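Local coordinates for BH2414 protein (Bacillus halodurans, PDB 3ON1), which is of unknown function but belongs to the ribosomal L7Ae/L30e/S12e/Gadd45 family, and so may bind RNA as many of its relatives do, at residues 17-22 and 82-87; 35-40 and 62-67. All coordinates share one frame; numbering follows the deposited sequence. Where two conformers were deposited one is given.

Overall arrangement
Both contacts belong to one four-stranded mixed sheet, ordered 19-21, 83-86, 37-41, 63-66, and their centres lie about 9 Å apart. Interaction 1 adds an antiparallel edge strand at one end; interaction 2 pairs the two parallel strands at the other. The inner strands 83-86 and 37-41 join them: Ile84 O lies 2.8 Å from Ile39 N and Val86 N lies 2.8 Å from Leu37 O, both probable hydrogen bonds, while Val83 CG2 packs 3.8 Å from Leu40 CD2. Helices 5-15 and 89-100 cover one face of the sheet and helices 23-31 and 46-59 the other, the alpha-beta-alpha sandwich of the L7Ae/L30e family.

Interaction 1 (17-22 and 82-87); sequences RQLLTG and VVIGVK
Strands 19-21 and 83-86 run antiparallel at 153°, with Leu20 and Gly85 as the hydrogen-bonded pair: Leu20 N gives to Gly85 O at 2.9 Å, in the carbonyl plane, and Gly85 N returns to Leu20 O from above the plane of Leu20's own carbonyl. Lys87 N to Gln18 O and the more bent Gly22 N to Val83 O extend the pairing at its two ends. Leu19 leans CD2 between two branches of the partner strand, 3.8 Å from Val86 CG2 and 3.9 Å from Ile84 CG2, on the face covered by helix 5-15. Thr21 lies alongside Ile84 there, touching CG1 through its methyl CG2, while its OG1 bonds to Arg81. On the other face the chain of Lys87 crosses Leu20 at about a right angle, CD 3.7 Å from Leu20 CG. A bend at chi3 (-62°) carries Lys87 CE to 3.5 Å from Arg17 O, and two waters link NZ to this carbonyl of Arg17, the residue whose positive phi marks the Schellman motif ending helix 5-15. An alanine in place of Lys87 would probably lose both the aliphatic cover over Leu20 and the water-mediated tie to Arg17. One lysine thus serves two chemistries, its methylenes packing on leucine while its ammonium faces water and the carbonyl just past a helix C-terminus, whose partial negative charge would be expected to suit it.

Interaction 2 (35-40 and 62-67); sequences VTLVIL and PVKVVG
Four backbone hydrogen bonds knit strand 37-41 to strand 63-66 in parallel register, their axes 4.7 Å apart. Val38 N gives to Pro62 O and Val38 O takes Lys64 N; Leu40 N reaches Lys64 O at 2.7 Å and Leu40 O takes Val66 N. All are nearly straight, the Leu40 N bond at 173°. Weaker CA-H...O contacts fill in between them, the shortest from Val63 CA to Val38 O at 3.2 Å. The strands are joined by helix 46-59, the crossover of a beta-alpha-beta unit, and its Leu52, Leu53 and Cys56 cover the face that carries Val38, Leu40 and Val63. Apolar contacts on this face centre on Leu40, whose side chain crosses Val63 obliquely, puts CD1 3.6 Å from Val63 CG1 and also meets Val65 CG2. On the opposite face Ile39 CG2, anti to its backbone N, meets Val66 CG2 at 3.6 Å; Val66 holds its own CG2 in the crowded position between N and the carbonyl carbon. Leu37, with CG also anti to N (chi1 169°), sends CD1 over to Pro62 CB and to Lys64 CG, both at 3.9 Å. Proline fits the position just before strand 63-66, where its ring packs against Thr36 O and its carbonyl accepts the bond from Val38 N. The charged end of Lys64 leads away from strand 37-41, through a bend at chi2, to a salt bridge with Asp100.

Interaction 1 (17-22 and 82-87)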
ATOM      1  N   ARG A  17      -8.401  -9.568  -4.865  1.00 15.61           N
ATOM      2  CA  ARG A  17      -8.994  -9.039  -3.620  1.00 15.59           C
ATOM      3  C   ARG A  17      -8.022  -9.081  -2.444  1.00 15.07           C
ATOM      4  O   ARG A  17      -8.409  -9.339  -1.302  1.00 15.47           O
ATOM      5  CB  ARG A  17     -10.330  -9.731  -3.282  1.00 16.09           C
ATOM      6  CG  ARG A  17     -11.379  -9.531  -4.368  1.00 18.94           C
ATOM      7  CD  ARG A  17     -12.767  -9.939  -3.942  1.00 23.30           C
ATOM      8  NE  ARG A  17     -13.712  -9.757  -5.042  1.00 27.48           N
ATOM      9  CZ  ARG A  17     -15.032  -9.666  -4.902  1.00 29.32           C
ATOM     10  NH1 ARG A  17     -15.592  -9.726  -3.698  1.00 30.79           N
ATOM     11  NH2 ARG A  17     -15.794  -9.503  -5.974  1.00 30.84           N
ATOM     12  N   GLN A  18      -6.754  -8.807  -2.734  1.00 14.51           N
ATOM     13  CA  GLN A  18      -5.708  -8.862  -1.719  1.00 13.91           C
ATOM     14  C   GLN A  18      -5.286  -7.476  -1.247  1.00 14.12           C
ATOM     15  O   GLN A  18      -4.227  -7.321  -0.645  1.00 13.99           O
ATOM     16  CB  GLN A  18      -4.497  -9.638  -2.241  1.00 13.82           C
ATOM     17  CG  GLN A  18      -4.797 -11.108  -2.521  1.00 14.09           C
ATOM     18  CD  GLN A  18      -5.357 -11.807  -1.297  1.00 14.97           C
ATOM     19  OE1 GLN A  18      -4.717 -11.828  -0.249  1.00 15.75           O
ATOM     20  NE2 GLN A  18      -6.568 -12.347  -1.412  1.00 15.56           N
ATOM     21  N   LEU A  19      -6.118  -6.474  -1.517  1.00 13.93           N
ATOM     22  CA  LEU A  19      -5.821  -5.111  -1.077  1.00 14.00           C
ATOM     23  C   LEU A  19      -6.914  -4.507  -0.217  1.00 14.28           C
ATOM     24  O   LEU A  19      -8.104  -4.817  -0.384  1.00 15.18           O
ATOM     25  CB  LEU A  19      -5.594  -4.188  -2.279  1.00 13.94           C
ATOM     26  CG  LEU A  19      -4.520  -4.569  -3.297  1.00 13.73           C
ATOM     27  CD1 LEU A  19      -4.538  -3.531  -4.408  1.00 14.64           C
ATOM     28  CD2 LEU A  19      -3.145  -4.617  -2.672  1.00 13.98           C
ATOM     29  N   LEU A  20      -6.483  -3.652   0.711  0.50 14.07           N
ATOM     30  CA  LEU A  20      -7.354  -2.767   1.476  0.50 14.15           C
ATOM     31  C   LEU A  20      -6.932  -1.332   1.185  0.50 14.27           C
ATOM     32  O   LEU A  20      -5.768  -1.082   0.873  0.50 14.00           O
ATOM     33  CB  LEU A  20      -7.220  -3.050   2.973  0.50 14.02           C
ATOM     34  CG  LEU A  20      -7.818  -4.376   3.438  0.50 14.28           C
ATOM     35  CD1 LEU A  20      -7.568  -4.590   4.921  0.50 14.33           C
ATOM     36  CD2 LEU A  20      -9.306  -4.419   3.135  0.50 14.67           C
ATOM     37  N   THR A  21      -7.871  -0.391   1.259  1.00 14.77           N
ATOM     38  CA  THR A  21      -7.509   1.013   1.124  1.00 15.10           C
ATOM     39  C   THR A  21      -8.132   1.845   2.222  1.00 15.63           C
ATOM     40  O   THR A  21      -9.100   1.420   2.864  1.00 16.03           O
ATOM     41  CB  THR A  21      -7.897   1.597  -0.260  1.00 15.37           C
ATOM     42  OG1 THR A  21      -9.324   1.664  -0.390  1.00 16.42           O
ATOM     43  CG2 THR A  21      -7.297   0.764  -1.398  1.00 15.92           C
ATOM     44  N   GLY A  22      -7.573   3.032   2.425  1.00 15.72           N
ATOM     45  CA  GLY A  22      -8.089   3.962   3.421  1.00 16.99           C
ATOM     46  C   GLY A  22      -7.248   3.928   4.671  1.00 17.42           C
ATOM     47  O   GLY A  22      -6.915   2.858   5.175  1.00 17.20           O
ATOM     48  N   VAL A  82      -4.844   6.897  -1.633  0.50 15.11           N
ATOM     49  CA  VAL A  82      -3.623   7.356  -0.950  0.50 14.90           C
ATOM     50  C   VAL A  82      -2.969   6.298  -0.061  0.50 14.65           C
ATOM     51  O   VAL A  82      -1.744   6.273   0.070  0.50 14.78           O
ATOM     52  CB  VAL A  82      -3.827   8.664  -0.135  0.50 15.01           C
ATOM     53  CG1 VAL A  82      -3.850   9.864  -1.061  0.50 15.26           C
ATOM     54  CG2 VAL A  82      -5.092   8.596   0.695  0.50 15.84           C
ATOM     55  N   VAL A  83      -3.772   5.437   0.555  1.00 14.26           N
ATOM     56  CA  VAL A  83      -3.218   4.423   1.459  1.00 14.08           C
ATOM     57  C   VAL A  83      -3.691   3.050   1.023  1.00 13.96           C
ATOM     58  O   VAL A  83      -4.890   2.792   0.972  1.00 13.94           O
ATOM     59  CB  VAL A  83      -3.645   4.659   2.933  1.00 14.27           C
ATOM     60  CG1 VAL A  83      -3.003   3.611   3.845  1.00 14.38           C
ATOM     61  CG2 VAL A  83      -3.304   6.066   3.394  1.00 14.93           C
ATOM     62  N   ILE A  84      -2.734   2.177   0.713  1.00 13.65           N
ATOM     63  CA  ILE A  84      -3.028   0.809   0.310  1.00 13.30           C
ATOM     64  C   ILE A  84      -2.316  -0.162   1.240  1.00 13.04           C
ATOM     65  O   ILE A  84      -1.121  -0.018   1.505  1.00 13.51           O
ATOM     66  CB  ILE A  84      -2.599   0.539  -1.154  1.00 13.68           C
ATOM     67  CG1 ILE A  84      -3.372   1.463  -2.102  1.00 14.22           C
ATOM     68  CG2 ILE A  84      -2.787  -0.947  -1.519  1.00 13.84           C
ATOM     69  CD1 ILE A  84      -2.912   1.413  -3.555  1.00 16.47           C
ATOM     70  N   GLY A  85      -3.064  -1.141   1.732  1.00 12.67           N
ATOM     71  CA  GLY A  85      -2.489  -2.244   2.506  1.00 12.54           C
ATOM     72  C   GLY A  85      -2.570  -3.549   1.734  1.00 12.57           C
ATOM     73  O   GLY A  85      -3.622  -3.892   1.185  1.00 13.23           O
ATOM     74  N   VAL A  86      -1.461  -4.279   1.691  1.00 12.52           N
ATOM     75  CA  VAL A  86      -1.394  -5.535   0.946  1.00 12.78           C
ATOM     76  C   VAL A  86      -1.566  -6.728   1.895  1.00 13.30           C
ATOM     77  O   VAL A  86      -0.816  -6.876   2.869  1.00 13.79           O
ATOM     78  CB  VAL A  86      -0.074  -5.630   0.139  1.00 12.21           C
ATOM     79  CG1 VAL A  86      -0.058  -6.886  -0.735  1.00 12.53           C
ATOM     80  CG2 VAL A  86       0.106  -4.388  -0.716  1.00 12.49           C
ATOM     81  N   LYS A  87      -2.549  -7.574   1.593  1.00 13.88           N
ATOM     82  CA  LYS A  87      -2.975  -8.651   2.497  1.00 14.59           C
ATOM     83  C   LYS A  87      -2.315  -9.988   2.214  1.00 14.59           C
ATOM     84  O   LYS A  87      -2.503 -10.954   2.969  1.00 15.67           O
ATOM     85  CB  LYS A  87      -4.496  -8.832   2.449  1.00 14.96           C
ATOM     86  CG  LYS A  87      -5.292  -7.601   2.855  1.00 17.20           C
ATOM     87  CD  LYS A  87      -6.739  -7.932   3.182  1.00 21.45           C
ATOM     88  CE  LYS A  87      -7.473  -8.500   1.991  1.00 23.31           C
ATOM     89  NZ  LYS A  87      -8.942  -8.527   2.236  1.00 25.99           N
TER
HETATM   90  O   HOH W   1      -9.896 -10.978   0.275  1.00 34.17           O
HETATM   91  O   HOH W   2     -10.336  -7.298   0.166  1.00 41.53           O
HETATM   92  O   HOH W   3      -5.616 -12.323   2.240  1.00 28.42           O

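Interaction 2 (35-40 and 62-67)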
ATOM      1  N   VAL A  35      -1.983  -7.299   7.244  1.00 18.06           N
ATOM      2  CA  VAL A  35      -1.290  -6.525   6.195  1.00 17.60           C
ATOM      3  C   VAL A  35       0.227  -6.669   6.329  1.00 17.13           C
ATOM      4  O   VAL A  35       0.773  -6.536   7.427  1.00 17.47           O
ATOM      5  CB  VAL A  35      -1.736  -5.031   6.226  1.00 17.97           C
ATOM      6  CG1 VAL A  35      -0.769  -4.128   5.470  1.00 17.88           C
ATOM      7  CG2 VAL A  35      -3.124  -4.895   5.630  1.00 18.44           C
ATOM      8  N   THR A  36       0.895  -6.968   5.215  1.00 16.26           N
ATOM      9  CA  THR A  36       2.348  -7.185   5.228  1.00 15.62           C
ATOM     10  C   THR A  36       3.155  -6.140   4.450  1.00 15.24           C
ATOM     11  O   THR A  36       4.387  -6.205   4.401  1.00 15.48           O
ATOM     12  CB  THR A  36       2.730  -8.616   4.782  1.00 15.37           C
ATOM     13  OG1 THR A  36       1.896  -9.034   3.687  1.00 15.34           O
ATOM     14  CG2 THR A  36       2.581  -9.580   5.946  1.00 16.61           C
ATOM     15  N   LEU A  37       2.456  -5.186   3.838  1.00 14.54           N
ATOM     16  CA  LEU A  37       3.095  -4.042   3.184  1.00 13.78           C
ATOM     17  C   LEU A  37       2.087  -2.918   3.091  1.00 13.64           C
ATOM     18  O   LEU A  37       0.919  -3.151   2.768  1.00 13.45           O
ATOM     19  CB  LEU A  37       3.601  -4.396   1.773  1.00 13.98           C
ATOM     20  CG  LEU A  37       4.075  -3.257   0.851  1.00 13.57           C
ATOM     21  CD1 LEU A  37       5.375  -2.616   1.338  1.00 15.26           C
ATOM     22  CD2 LEU A  37       4.260  -3.751  -0.568  1.00 14.53           C
ATOM     23  N   VAL A  38       2.542  -1.702   3.371  1.00 13.66           N
ATOM     24  CA  VAL A  38       1.723  -0.516   3.149  1.00 13.58           C
ATOM     25  C   VAL A  38       2.375   0.338   2.071  1.00 13.82           C
ATOM     26  O   VAL A  38       3.574   0.596   2.105  1.00 13.93           O
ATOM     27  CB  VAL A  38       1.508   0.284   4.455  1.00 13.62           C
ATOM     28  CG1 VAL A  38       0.821   1.619   4.174  1.00 14.31           C
ATOM     29  CG2 VAL A  38       0.678  -0.546   5.435  1.00 14.38           C
ATOM     30  N   ILE A  39       1.570   0.729   1.090  1.00 13.82           N
ATOM     31  CA  ILE A  39       1.996   1.653   0.047  1.00 14.20           C
ATOM     32  C   ILE A  39       1.281   2.976   0.257  1.00 14.33           C
ATOM     33  O   ILE A  39       0.052   3.021   0.322  1.00 14.47           O
ATOM     34  CB  ILE A  39       1.720   1.084  -1.359  1.00 14.41           C
ATOM     35  CG1 ILE A  39       2.613  -0.138  -1.612  1.00 14.79           C
ATOM     36  CG2 ILE A  39       1.948   2.157  -2.432  1.00 14.93           C
ATOM     37  CD1 ILE A  39       2.194  -0.993  -2.805  1.00 16.53           C
ATOM     38  N   LEU A  40       2.063   4.043   0.386  1.00 14.16           N
ATOM     39  CA  LEU A  40       1.521   5.382   0.584  1.00 14.30           C
ATOM     40  C   LEU A  40       1.796   6.221  -0.641  1.00 14.10           C
ATOM     41  O   LEU A  40       2.911   6.231  -1.144  1.00 14.10           O
ATOM     42  CB  LEU A  40       2.194   6.060   1.775  1.00 14.95           C
ATOM     43  CG  LEU A  40       1.887   5.649   3.206  1.00 16.38           C
ATOM     44  CD1 LEU A  40       2.844   6.379   4.125  1.00 17.38           C
ATOM     45  CD2 LEU A  40       0.452   5.999   3.542  1.00 19.07           C
ATOM     46  N   PRO A  62       6.868  -3.102   6.339  1.00 20.02           N
ATOM     47  CA  PRO A  62       7.444  -2.141   5.400  1.00 19.64           C
ATOM     48  C   PRO A  62       6.407  -1.148   4.877  1.00 19.17           C
ATOM     49  O   PRO A  62       5.239  -1.509   4.670  1.00 18.80           O
ATOM     50  CB  PRO A  62       7.977  -3.025   4.265  1.00 19.87           C
ATOM     51  CG  PRO A  62       7.243  -4.305   4.397  1.00 20.39           C
ATOM     52  CD  PRO A  62       7.041  -4.485   5.872  1.00 19.94           C
ATOM     53  N   VAL A  63       6.844   0.097   4.712  1.00 19.01           N
ATOM     54  CA  VAL A  63       6.031   1.164   4.137  1.00 18.73           C
ATOM     55  C   VAL A  63       6.808   1.765   2.980  1.00 18.57           C
ATOM     56  O   VAL A  63       7.974   2.155   3.135  1.00 18.62           O
ATOM     57  CB  VAL A  63       5.720   2.291   5.157  1.00 19.21           C
ATOM     58  CG1 VAL A  63       4.890   3.403   4.502  1.00 18.98           C
ATOM     59  CG2 VAL A  63       4.993   1.751   6.365  1.00 20.03           C
ATOM     60  N   LYS A  64       6.164   1.842   1.823  1.00 17.99           N
ATOM     61  CA  LYS A  64       6.760   2.506   0.669  1.00 18.03           C
ATOM     62  C   LYS A  64       5.982   3.771   0.375  1.00 17.80           C
ATOM     63  O   LYS A  64       4.754   3.786   0.461  1.00 18.14           O
ATOM     64  CB  LYS A  64       6.781   1.593  -0.568  1.00 18.29           C
ATOM     65  CG  LYS A  64       7.481   0.257  -0.357  1.00 18.59           C
ATOM     66  CD  LYS A  64       8.938   0.422   0.035  1.00 19.47           C
ATOM     67  CE  LYS A  64       9.506  -0.893   0.534  1.00 20.79           C
ATOM     68  NZ  LYS A  64      10.865  -0.704   1.119  1.00 22.68           N
ATOM     69  N   VAL A  65       6.702   4.838   0.053  1.00 17.49           N
ATOM     70  CA  VAL A  65       6.073   6.082  -0.370  1.00 17.47           C
ATOM     71  C   VAL A  65       6.385   6.268  -1.849  1.00 17.78           C
ATOM     72  O   VAL A  65       7.534   6.507  -2.216  1.00 18.56           O
ATOM     73  CB  VAL A  65       6.547   7.290   0.469  1.00 17.24           C
ATOM     74  CG1 VAL A  65       5.872   8.576  -0.018  1.00 17.42           C
ATOM     75  CG2 VAL A  65       6.255   7.052   1.945  1.00 17.30           C
ATOM     76  N   VAL A  66       5.363   6.133  -2.690  1.00 18.12           N
ATOM     77  CA  VAL A  66       5.551   6.087  -4.147  1.00 18.68           C
ATOM     78  C   VAL A  66       4.399   6.697  -4.935  1.00 18.89           C
ATOM     79  O   VAL A  66       3.278   6.811  -4.430  1.00 19.29           O
ATOM     80  CB  VAL A  66       5.749   4.633  -4.658  1.00 19.08           C
ATOM     81  CG1 VAL A  66       7.134   4.119  -4.337  1.00 20.48           C
ATOM     82  CG2 VAL A  66       4.674   3.706  -4.118  1.00 19.79           C
ATOM     83  N   GLY A  67       4.687   7.066  -6.181  1.00 18.72           N
ATOM     84  CA  GLY A  67       3.673   7.480  -7.150  1.00 19.14           C
ATOM     85  C   GLY A  67       2.884   8.707  -6.756  1.00 18.79           C
ATOM     86  O   GLY A  67       3.408   9.622  -6.143  1.00 19.76           O
TER